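Local coordinates for high-affinity zinc uptake system protein znuA (Streptococcus suis, PDB 3MFQ), which probably captures zinc or a related transition-metal ion outside the cell and delivers it to an ABC transporter for uptake, as other TroA-like solute-binding proteins do, at residues 118-121 against 122-126; 217-220 against 221-224; 205-208 against 209-213. All blocks are in the same frame, centred on the assembly; numbering follows the deposited sequence.

Contact 1. Residues 118-121 against 122-126; sequences VASE and ELQKL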
ATOM      1  N   VAL A 118       8.289  15.023  -0.462  1.00 39.40           N
ATOM      2  CA  VAL A 118       9.476  14.699  -1.246  1.00 37.93           C
ATOM      3  C   VAL A 118       9.170  14.778  -2.738  1.00 38.61           C
ATOM      4  O   VAL A 118       9.921  15.378  -3.506  1.00 39.48           O
ATOM      5  CB  VAL A 118      10.011  13.293  -0.912  1.00 35.84           C
ATOM      6  CG1 VAL A 118      11.193  12.949  -1.803  1.00 36.14           C
ATOM      7  CG2 VAL A 118      10.404  13.211   0.553  1.00 36.42           C
ATOM      8  N   ALA A 119       8.056  14.170  -3.138  1.00 39.20           N
ATOM      9  CA  ALA A 119       7.629  14.177  -4.532  1.00 37.33           C
ATOM     10  C   ALA A 119       7.439  15.599  -5.036  1.00 38.42           C
ATOM     11  O   ALA A 119       7.844  15.937  -6.148  1.00 41.71           O
ATOM     12  CB  ALA A 119       6.348  13.385  -4.693  1.00 38.80           C
ATOM     13  N   SER A 120       6.818  16.429  -4.209  1.00 40.16           N
ATOM     14  CA  SER A 120       6.607  17.827  -4.550  1.00 39.87           C
ATOM     15  C   SER A 120       7.933  18.532  -4.813  1.00 43.10           C
ATOM     16  O   SER A 120       8.094  19.211  -5.824  1.00 44.34           O
ATOM     17  CB  SER A 120       5.853  18.531  -3.425  1.00 38.20           C
ATOM     18  OG  SER A 120       5.633  19.890  -3.741  1.00 41.06           O
ATOM     19  N   GLU A 121       8.885  18.356  -3.903  1.00 52.87           N
ATOM     20  CA  GLU A 121      10.166  19.050  -3.980  1.00 52.07           C
ATOM     21  C   GLU A 121      11.042  18.534  -5.117  1.00 51.68           C
ATOM     22  O   GLU A 121      12.050  19.149  -5.461  1.00 57.52           O
ATOM     23  CB  GLU A 121      10.905  18.940  -2.648  1.00 52.00           C
ATOM     24  CG  GLU A 121      10.042  19.317  -1.451  1.00 53.65           C
ATOM     25  CD  GLU A 121      10.847  19.493  -0.177  1.00 61.83           C
ATOM     26  OE1 GLU A 121      10.246  19.746   0.890  1.00 61.00           O
ATOM     27  OE2 GLU A 121      12.088  19.381  -0.245  1.00 66.62           O
ATOM     28  N   GLU A 122      10.656  17.401  -5.689  1.00 46.80           N
ATOM     29  CA  GLU A 122      11.374  16.835  -6.825  1.00 48.74           C
ATOM     30  C   GLU A 122      10.755  17.265  -8.150  1.00 52.48           C
ATOM     31  O   GLU A 122      11.446  17.372  -9.163  1.00 50.34           O
ATOM     32  CB  GLU A 122      11.417  15.310  -6.738  1.00 49.09           C
ATOM     33  CG  GLU A 122      12.454  14.778  -5.766  1.00 51.85           C
ATOM     34  CD  GLU A 122      13.862  15.197  -6.133  1.00 54.38           C
ATOM     35  OE1 GLU A 122      14.454  16.000  -5.382  1.00 56.74           O
ATOM     36  OE2 GLU A 122      14.375  14.726  -7.170  1.00 54.05           O
ATOM     37  N   LEU A 123       9.450  17.503  -8.141  1.00 65.77           N
ATOM     38  CA  LEU A 123       8.784  18.030  -9.316  1.00 63.94           C
ATOM     39  C   LEU A 123       9.076  19.526  -9.411  1.00 63.53           C
ATOM     40  O   LEU A 123       9.383  20.025 -10.483  1.00 63.45           O
ATOM     41  CB  LEU A 123       7.287  17.725  -9.279  1.00 63.49           C
ATOM     42  CG  LEU A 123       6.964  16.224  -9.360  1.00 64.78           C
ATOM     43  CD1 LEU A 123       5.495  15.937  -9.075  1.00 66.23           C
ATOM     44  CD2 LEU A 123       7.372  15.639 -10.705  1.00 63.24           C
ATOM     45  N   GLN A 124       8.993  20.236  -8.289  1.00 54.44           N
ATOM     46  CA  GLN A 124       9.644  21.528  -8.197  1.00 53.44           C
ATOM     47  C   GLN A 124      11.086  21.126  -8.371  1.00 57.13           C
ATOM     48  O   GLN A 124      11.425  19.986  -8.076  1.00 59.68           O
ATOM     49  CB  GLN A 124       9.450  22.147  -6.820  1.00 54.28           C
ATOM     50  CG  GLN A 124       8.030  22.147  -6.320  1.00 53.25           C
ATOM     51  CD  GLN A 124       7.937  22.664  -4.904  1.00 57.04           C
ATOM     52  OE1 GLN A 124       8.470  23.725  -4.587  1.00 58.49           O
ATOM     53  NE2 GLN A 124       7.261  21.918  -4.040  1.00 56.28           N
ATOM     54  N   LYS A 125      11.935  22.053  -8.804  1.00 83.07           N
ATOM     55  CA  LYS A 125      13.325  21.747  -9.139  1.00 87.08           C
ATOM     56  C   LYS A 125      13.448  20.931 -10.423  1.00 82.83           C
ATOM     57  O   LYS A 125      14.550  20.681 -10.907  1.00 84.24           O
ATOM     58  CB  LYS A 125      13.932  20.761  -8.135  1.00 83.36           C
ATOM     59  CG  LYS A 125      15.246  20.103  -8.588  1.00 85.12           C
ATOM     60  CD  LYS A 125      15.757  19.086  -7.580  1.00 90.68           C
ATOM     61  CE  LYS A 125      16.112  19.773  -6.284  1.00 97.25           C
ATOM     62  NZ  LYS A 125      16.751  18.828  -5.338  1.00 98.89           N
ATOM     63  N   LEU A 126      12.312  20.504 -10.963  1.00 43.46           N
ATOM     64  CA  LEU A 126      12.295  19.802 -12.247  1.00 40.67           C
ATOM     65  C   LEU A 126      11.585  20.786 -13.172  1.00 42.33           C
ATOM     66  O   LEU A 126      11.899  20.907 -14.361  1.00 43.65           O
ATOM     67  CB  LEU A 126      11.567  18.453 -12.247  1.00 40.14           C
ATOM     68  CG  LEU A 126      11.551  17.682 -13.578  1.00 36.96           C
ATOM     69  CD1 LEU A 126      12.964  17.454 -14.057  1.00 40.71           C
ATOM     70  CD2 LEU A 126      10.829  16.364 -13.409  1.00 39.24           C
TER
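Gln124 folds back over the last turn of helix 109-123 and meets Ser120, four residues earlier. Its backbone N gives a 2.8 Å bond to Ser120 O, continuing the helical pattern just as the chain leaves it. Then the side chain runs beside that same carbonyl: CB lies 3.4 Å from Ser120 O, and CG, turned to the backbone-N side of CB (chi1 -49°), stays next to it. The rest of the chain is extended and carries CD on past the carbonyl, until NE2 donates to Ser120 OG at 2.6 Å. The hydroxyl lies close to the amide plane, though the bond is bent. The other arm of the amide, OE1, is bonded to Gln135 NE2, which fixes the rotation of the group. Ser120 has OG anti to its own backbone N (chi1 -180°), which turns it toward both Gln124 NE2 and Thr138 OG1; a small hydroxyl can serve the two partners in this buried place. One residue before Ser120, Ala119 O accepts from Leu123 N at 3.0 Å and from Glu122 N at 3.2 Å, the latter standing above the carbonyl plane. Leu123 presents its branched end to Leu58, Val20 and Ile134, whereas Glu122 touches Leu58 and Val79 and its OE1 makes a long salt bridge, 3.6 Å, with the poorly ordered Lys125 NZ. The arrangement is a helix C-terminus in which i to i+4 and i to i+3 bonds mix and a glutamine-serine pair ties the end to the neighbouring long helix 131-156.

Contact 2. Residues 217-220 against 221-224; sequences FTES and TTNP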
ATOM      1  N   PHE A 217     -10.151 -10.987   5.173  1.00 45.81           N
ATOM      2  CA  PHE A 217     -10.174 -10.155   3.976  1.00 45.23           C
ATOM      3  C   PHE A 217      -9.317 -10.661   2.824  1.00 49.64           C
ATOM      4  O   PHE A 217      -8.396 -11.457   3.011  1.00 48.99           O
ATOM      5  CB  PHE A 217      -9.817  -8.711   4.319  1.00 41.66           C
ATOM      6  CG  PHE A 217     -10.926  -7.966   4.997  1.00 43.67           C
ATOM      7  CD1 PHE A 217     -11.141  -8.105   6.358  1.00 44.45           C
ATOM      8  CD2 PHE A 217     -11.763  -7.134   4.273  1.00 44.65           C
ATOM      9  CE1 PHE A 217     -12.166  -7.422   6.985  1.00 44.11           C
ATOM     10  CE2 PHE A 217     -12.791  -6.448   4.894  1.00 46.65           C
ATOM     11  CZ  PHE A 217     -12.992  -6.592   6.252  1.00 43.47           C
ATOM     12  N   THR A 218      -9.645 -10.175   1.631  1.00 76.66           N
ATOM     13  CA  THR A 218      -8.977 -10.570   0.398  1.00 76.74           C
ATOM     14  C   THR A 218      -8.403  -9.342  -0.304  1.00 80.57           C
ATOM     15  O   THR A 218      -8.988  -8.261  -0.249  1.00 82.93           O
ATOM     16  CB  THR A 218      -9.958 -11.295  -0.546  1.00 77.24           C
ATOM     17  OG1 THR A 218     -10.123 -12.651  -0.113  1.00 78.12           O
ATOM     18  CG2 THR A 218      -9.440 -11.293  -1.973  1.00 84.51           C
ATOM     19  N   GLU A 219      -7.255  -9.507  -0.955  1.00 52.93           N
ATOM     20  CA  GLU A 219      -6.599  -8.399  -1.642  1.00 49.96           C
ATOM     21  C   GLU A 219      -6.425  -8.688  -3.130  1.00 52.74           C
ATOM     22  O   GLU A 219      -6.376  -9.845  -3.547  1.00 53.39           O
ATOM     23  CB  GLU A 219      -5.247  -8.095  -1.000  1.00 47.11           C
ATOM     24  CG  GLU A 219      -4.233  -9.206  -1.169  1.00 49.84           C
ATOM     25  CD  GLU A 219      -3.016  -9.022  -0.292  1.00 51.88           C
ATOM     26  OE1 GLU A 219      -2.971  -8.025   0.458  1.00 53.14           O
ATOM     27  OE2 GLU A 219      -2.106  -9.876  -0.349  1.00 48.84           O
ATOM     28  N   SER A 220      -6.320  -7.623  -3.920  1.00 61.99           N
ATOM     29  CA  SER A 220      -6.299  -7.723  -5.377  1.00 59.86           C
ATOM     30  C   SER A 220      -4.976  -8.225  -5.955  1.00 58.51           C
ATOM     31  O   SER A 220      -4.936  -8.704  -7.087  1.00 61.58           O
ATOM     32  CB  SER A 220      -6.644  -6.368  -6.001  1.00 57.34           C
ATOM     33  OG  SER A 220      -5.665  -5.396  -5.673  1.00 57.51           O
ATOM     34  N   THR A 221      -3.898  -8.114  -5.186  1.00 52.16           N
ATOM     35  CA  THR A 221      -2.573  -8.459  -5.695  1.00 49.77           C
ATOM     36  C   THR A 221      -2.145  -9.909  -5.447  1.00 54.84           C
ATOM     37  O   THR A 221      -1.168 -10.372  -6.032  1.00 59.57           O
ATOM     38  CB  THR A 221      -1.486  -7.496  -5.168  1.00 49.13           C
ATOM     39  OG1 THR A 221      -1.796  -7.112  -3.823  1.00 50.04           O
ATOM     40  CG2 THR A 221      -1.414  -6.251  -6.036  1.00 45.97           C
ATOM     41  N   THR A 222      -2.869 -10.626  -4.591  1.00 45.81           N
ATOM     42  CA  THR A 222      -2.542 -12.031  -4.331  1.00 46.03           C
ATOM     43  C   THR A 222      -3.720 -12.969  -4.591  1.00 46.82           C
ATOM     44  O   THR A 222      -4.868 -12.536  -4.667  1.00 45.88           O
ATOM     45  CB  THR A 222      -2.024 -12.260  -2.891  1.00 47.37           C
ATOM     46  OG1 THR A 222      -3.019 -11.852  -1.945  1.00 47.32           O
ATOM     47  CG2 THR A 222      -0.746 -11.473  -2.648  1.00 43.11           C
ATOM     48  N   ASN A 223      -3.421 -14.259  -4.723  1.00 87.37           N
ATOM     49  CA  ASN A 223      -4.441 -15.268  -4.990  1.00 87.56           C
ATOM     50  C   ASN A 223      -5.344 -15.522  -3.788  1.00 88.79           C
ATOM     51  O   ASN A 223      -4.897 -16.044  -2.768  1.00 89.84           O
ATOM     52  CB  ASN A 223      -3.794 -16.580  -5.433  1.00 88.16           C
ATOM     53  CG  ASN A 223      -2.989 -16.431  -6.705  1.00 87.62           C
ATOM     54  OD1 ASN A 223      -3.337 -15.642  -7.584  1.00 85.66           O
ATOM     55  ND2 ASN A 223      -1.903 -17.191  -6.812  1.00 87.40           N
ATOM     56  N   PRO A 224      -6.630 -15.158  -3.914  1.00 55.29           N
ATOM     57  CA  PRO A 224      -7.637 -15.283  -2.853  1.00 53.58           C
ATOM     58  C   PRO A 224      -7.810 -16.716  -2.351  1.00 55.03           C
ATOM     59  O   PRO A 224      -8.436 -16.926  -1.312  1.00 54.97           O
ATOM     60  CB  PRO A 224      -8.924 -14.809  -3.537  1.00 55.89           C
ATOM     61  CG  PRO A 224      -8.460 -13.922  -4.639  1.00 57.19           C
ATOM     62  CD  PRO A 224      -7.181 -14.524  -5.124  1.00 58.02           C
TER
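Glu219 and Thr222 meet carboxylate to hydroxyl across a tight bend of the chain, their side chains slanting past each other. Glu219 sets out between its backbone N and carbonyl carbon (chi1 66°), the crowded position, and then runs extended, which carries the carboxylate off to one face of the bend, where Thr222 OG1 also projects. Thr222 has its hydroxyl in the same kind of orientation (chi1 60°), and OG1 is thereby turned back across the bend. The hydroxyl donates to Glu219 OE2 at 2.7 Å. It approaches the anti lone pair, the one pointing away from OE1, and thus comes to the outer flank of the carboxylate. Beside it, the methyl CG2 of Thr222 also lies against OE2, so that one threonine offers this oxygen both a proton and an apolar flank. A second, quite different pair is formed by Thr218 and Pro224, whose side chains cross at about a right angle. Here CG2 of Thr218 sits 3.9 Å from CG of Pro224 and equally far from its CB: the methyl touches the CB-CG side of the proline. Threonine suits this buried spot because its methyl can meet the proline while the hydroxyl is turned elsewhere, and proline offers a rigid apolar surface just before helix 225-235.

Glu219 is held from several sides: besides Thr222, OE2 bonds to His170 ND1 and OE1 to Ser253 OG. Since His170 is a ligand of the bound zinc, and the Glu219 side chain lies about 6 Å from the metal, the glutamate is a second-shell residue. Its carboxylate is placed to orient the imidazole and would probably strengthen it as a donor to the metal, with Thr222 and Ser253, one shell further out, helping to hold that carboxylate.

Contact 3. Residues 205-208 against 209-213; sequences VNLI and IDHNI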
ATOM      1  N   VAL A 205      -5.335 -19.232  12.091  1.00 49.33           N
ATOM      2  CA  VAL A 205      -6.568 -19.921  12.436  1.00 49.96           C
ATOM      3  C   VAL A 205      -6.834 -19.802  13.928  1.00 50.35           C
ATOM      4  O   VAL A 205      -7.901 -19.356  14.342  1.00 51.22           O
ATOM      5  CB  VAL A 205      -6.506 -21.406  12.061  1.00 50.95           C
ATOM      6  CG1 VAL A 205      -7.767 -22.116  12.522  1.00 54.22           C
ATOM      7  CG2 VAL A 205      -6.316 -21.561  10.565  1.00 52.26           C
ATOM      8  N   ASN A 206      -5.855 -20.199  14.732  1.00 45.80           N
ATOM      9  CA  ASN A 206      -5.979 -20.110  16.182  1.00 46.41           C
ATOM     10  C   ASN A 206      -6.274 -18.688  16.638  1.00 44.68           C
ATOM     11  O   ASN A 206      -7.000 -18.475  17.605  1.00 44.94           O
ATOM     12  CB  ASN A 206      -4.710 -20.621  16.861  1.00 45.54           C
ATOM     13  CG  ASN A 206      -4.429 -22.076  16.548  1.00 49.00           C
ATOM     14  OD1 ASN A 206      -5.268 -22.773  15.976  1.00 48.72           O
ATOM     15  ND2 ASN A 206      -3.246 -22.545  16.923  1.00 51.46           N
ATOM     16  N   LEU A 207      -5.704 -17.713  15.938  1.00 41.48           N
ATOM     17  CA  LEU A 207      -5.948 -16.313  16.258  1.00 40.59           C
ATOM     18  C   LEU A 207      -7.394 -15.929  15.969  1.00 41.19           C
ATOM     19  O   LEU A 207      -8.016 -15.194  16.735  1.00 43.04           O
ATOM     20  CB  LEU A 207      -4.983 -15.406  15.491  1.00 41.12           C
ATOM     21  CG  LEU A 207      -3.757 -14.907  16.263  1.00 40.40           C
ATOM     22  CD1 LEU A 207      -3.716 -15.479  17.672  1.00 39.17           C
ATOM     23  CD2 LEU A 207      -2.469 -15.222  15.518  1.00 42.22           C
ATOM     24  N   ILE A 208      -7.926 -16.432  14.861  1.00 39.59           N
ATOM     25  CA  ILE A 208      -9.318 -16.190  14.510  1.00 36.56           C
ATOM     26  C   ILE A 208     -10.235 -16.773  15.575  1.00 39.35           C
ATOM     27  O   ILE A 208     -11.200 -16.137  15.997  1.00 39.04           O
ATOM     28  CB  ILE A 208      -9.669 -16.819  13.156  1.00 35.10           C
ATOM     29  CG1 ILE A 208      -8.808 -16.211  12.050  1.00 34.89           C
ATOM     30  CG2 ILE A 208     -11.144 -16.631  12.849  1.00 38.95           C
ATOM     31  CD1 ILE A 208      -9.081 -16.788  10.684  1.00 40.18           C
ATOM     32  N   ILE A 209      -9.918 -17.988  16.009  1.00 49.58           N
ATOM     33  CA  ILE A 209     -10.716 -18.684  17.009  1.00 48.32           C
ATOM     34  C   ILE A 209     -10.659 -17.969  18.350  1.00 47.92           C
ATOM     35  O   ILE A 209     -11.678 -17.798  19.017  1.00 51.46           O
ATOM     36  CB  ILE A 209     -10.227 -20.130  17.207  1.00 50.25           C
ATOM     37  CG1 ILE A 209     -10.006 -20.813  15.856  1.00 54.19           C
ATOM     38  CG2 ILE A 209     -11.214 -20.913  18.056  1.00 48.56           C
ATOM     39  CD1 ILE A 209     -11.256 -20.935  15.018  1.00 55.60           C
ATOM     40  N   ASP A 210      -9.460 -17.557  18.743  1.00 50.04           N
ATOM     41  CA  ASP A 210      -9.265 -16.884  20.019  1.00 51.66           C
ATOM     42  C   ASP A 210     -10.139 -15.641  20.131  1.00 52.34           C
ATOM     43  O   ASP A 210     -10.706 -15.364  21.189  1.00 53.24           O
ATOM     44  CB  ASP A 210      -7.792 -16.507  20.207  1.00 51.41           C
ATOM     45  CG  ASP A 210      -6.902 -17.718  20.437  1.00 54.00           C
ATOM     46  OD1 ASP A 210      -7.406 -18.752  20.927  1.00 56.54           O
ATOM     47  OD2 ASP A 210      -5.693 -17.631  20.132  1.00 51.32           O
ATOM     48  N   HIS A 211     -10.253 -14.902  19.030  1.00 51.31           N
ATOM     49  CA  HIS A 211     -10.938 -13.613  19.036  1.00 49.18           C
ATOM     50  C   HIS A 211     -12.312 -13.660  18.380  1.00 51.01           C
ATOM     51  O   HIS A 211     -12.968 -12.629  18.238  1.00 51.16           O
ATOM     52  CB  HIS A 211     -10.073 -12.555  18.351  1.00 48.63           C
ATOM     53  CG  HIS A 211      -8.761 -12.320  19.028  1.00 50.19           C
ATOM     54  ND1 HIS A 211      -7.648 -13.097  18.782  1.00 47.88           N
ATOM     55  CD2 HIS A 211      -8.383 -11.400  19.944  1.00 48.90           C
ATOM     56  CE1 HIS A 211      -6.641 -12.663  19.519  1.00 47.21           C
ATOM     57  NE2 HIS A 211      -7.061 -11.633  20.232  1.00 46.30           N
ATOM     58  N   ASN A 212     -12.740 -14.853  17.980  1.00 43.40           N
ATOM     59  CA  ASN A 212     -14.058 -15.025  17.385  1.00 42.73           C
ATOM     60  C   ASN A 212     -14.263 -14.120  16.177  1.00 47.55           C
ATOM     61  O   ASN A 212     -15.254 -13.397  16.092  1.00 52.44           O
ATOM     62  CB  ASN A 212     -15.148 -14.756  18.425  1.00 44.74           C
ATOM     63  CG  ASN A 212     -14.977 -15.588  19.680  1.00 48.89           C
ATOM     64  OD1 ASN A 212     -15.572 -15.294  20.718  1.00 43.90           O
ATOM     65  ND2 ASN A 212     -14.160 -16.629  19.594  1.00 51.27           N
ATOM     66  N   ILE A 213     -13.315 -14.165  15.246  1.00 38.14           N
ATOM     67  CA  ILE A 213     -13.374 -13.335  14.051  1.00 37.13           C
ATOM     68  C   ILE A 213     -14.215 -14.007  12.971  1.00 38.95           C
ATOM     69  O   ILE A 213     -13.991 -15.170  12.637  1.00 41.06           O
ATOM     70  CB  ILE A 213     -11.964 -13.043  13.510  1.00 33.69           C
ATOM     71  CG1 ILE A 213     -11.086 -12.464  14.619  1.00 31.21           C
ATOM     72  CG2 ILE A 213     -12.032 -12.096  12.328  1.00 39.44           C
ATOM     73  CD1 ILE A 213      -9.661 -12.196  14.202  1.00 32.42           C
TER
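His211 turns its ring back onto the carbonyl of Leu207, the residue one helical turn earlier. Among the polar contacts this is the distinctive one: ND1 donates to Leu207 O at 3.0 Å, with an N-H...O angle of 164°. The oxygen lies almost exactly in the ring plane, and ND1 in turn lies in the carbonyl plane, on a lone pair. With CG on the backbone-N side (chi1 -62°), ND1 is brought back to the carbonyl that already accepts the main-chain N of His211 at 3.2 Å, and one oxygen takes two donors from one residue. Histidine suits the place because its ring nitrogen can supply an extra donor where the helix is running out of N-H groups; the ring also meets that of Tyr165, the planes inclined at about 40°. Ordinary helical bonds precede it, Ile209 N to Val205 O and Asp210 N to Asn206 O, while Asn206 OD1 finds its partner in Lys237 NZ.

Apolar contacts join the helix to its neighbours. CG2 of Ile208 packs at 3.7 Å against CB of Ile213, and CG1 of Val205 is 4.2 Å from CG1 of Ile209. These branched residues also touch Leu230 and Val234 of helix 225-235, or, for Ile213, Tyr165 and Val167 of strand 165-167.

Closure comes from the backbone. Asn212 adopts positive phi, which asparagine tolerates well, and Ile213 N then reaches Ile208 O at 3.0 Å, with a weak inner bond from Asn212 N to Ile209 O. This is a Schellman motif, ending helix 198-211 and turning the chain toward strand 215-217.

In the fold
From the N terminus, contact 1 comes first, at the end of helix 109-123, where it leads toward helix 131-156 and packs near strands 58-61 and 79-80 of the four-stranded parallel sheet. Contact 3 follows, closing helix 198-211 beside strand 165-167 and helix 225-235. Contact 2 comes last, in the bend between strand 215-217 and helix 225-235 next to the zinc site. All three are local and in series; none nests in or crosses another. Contacts 2 and 3, their centres 20 Å apart, flank strand 215-217, whereas contact 1 lies beyond the chain's centre, its centre about 34 Å from that of contact 2 and 46 Å from that of contact 3, consistent with the two-lobed architecture of metal-binding proteins of this family.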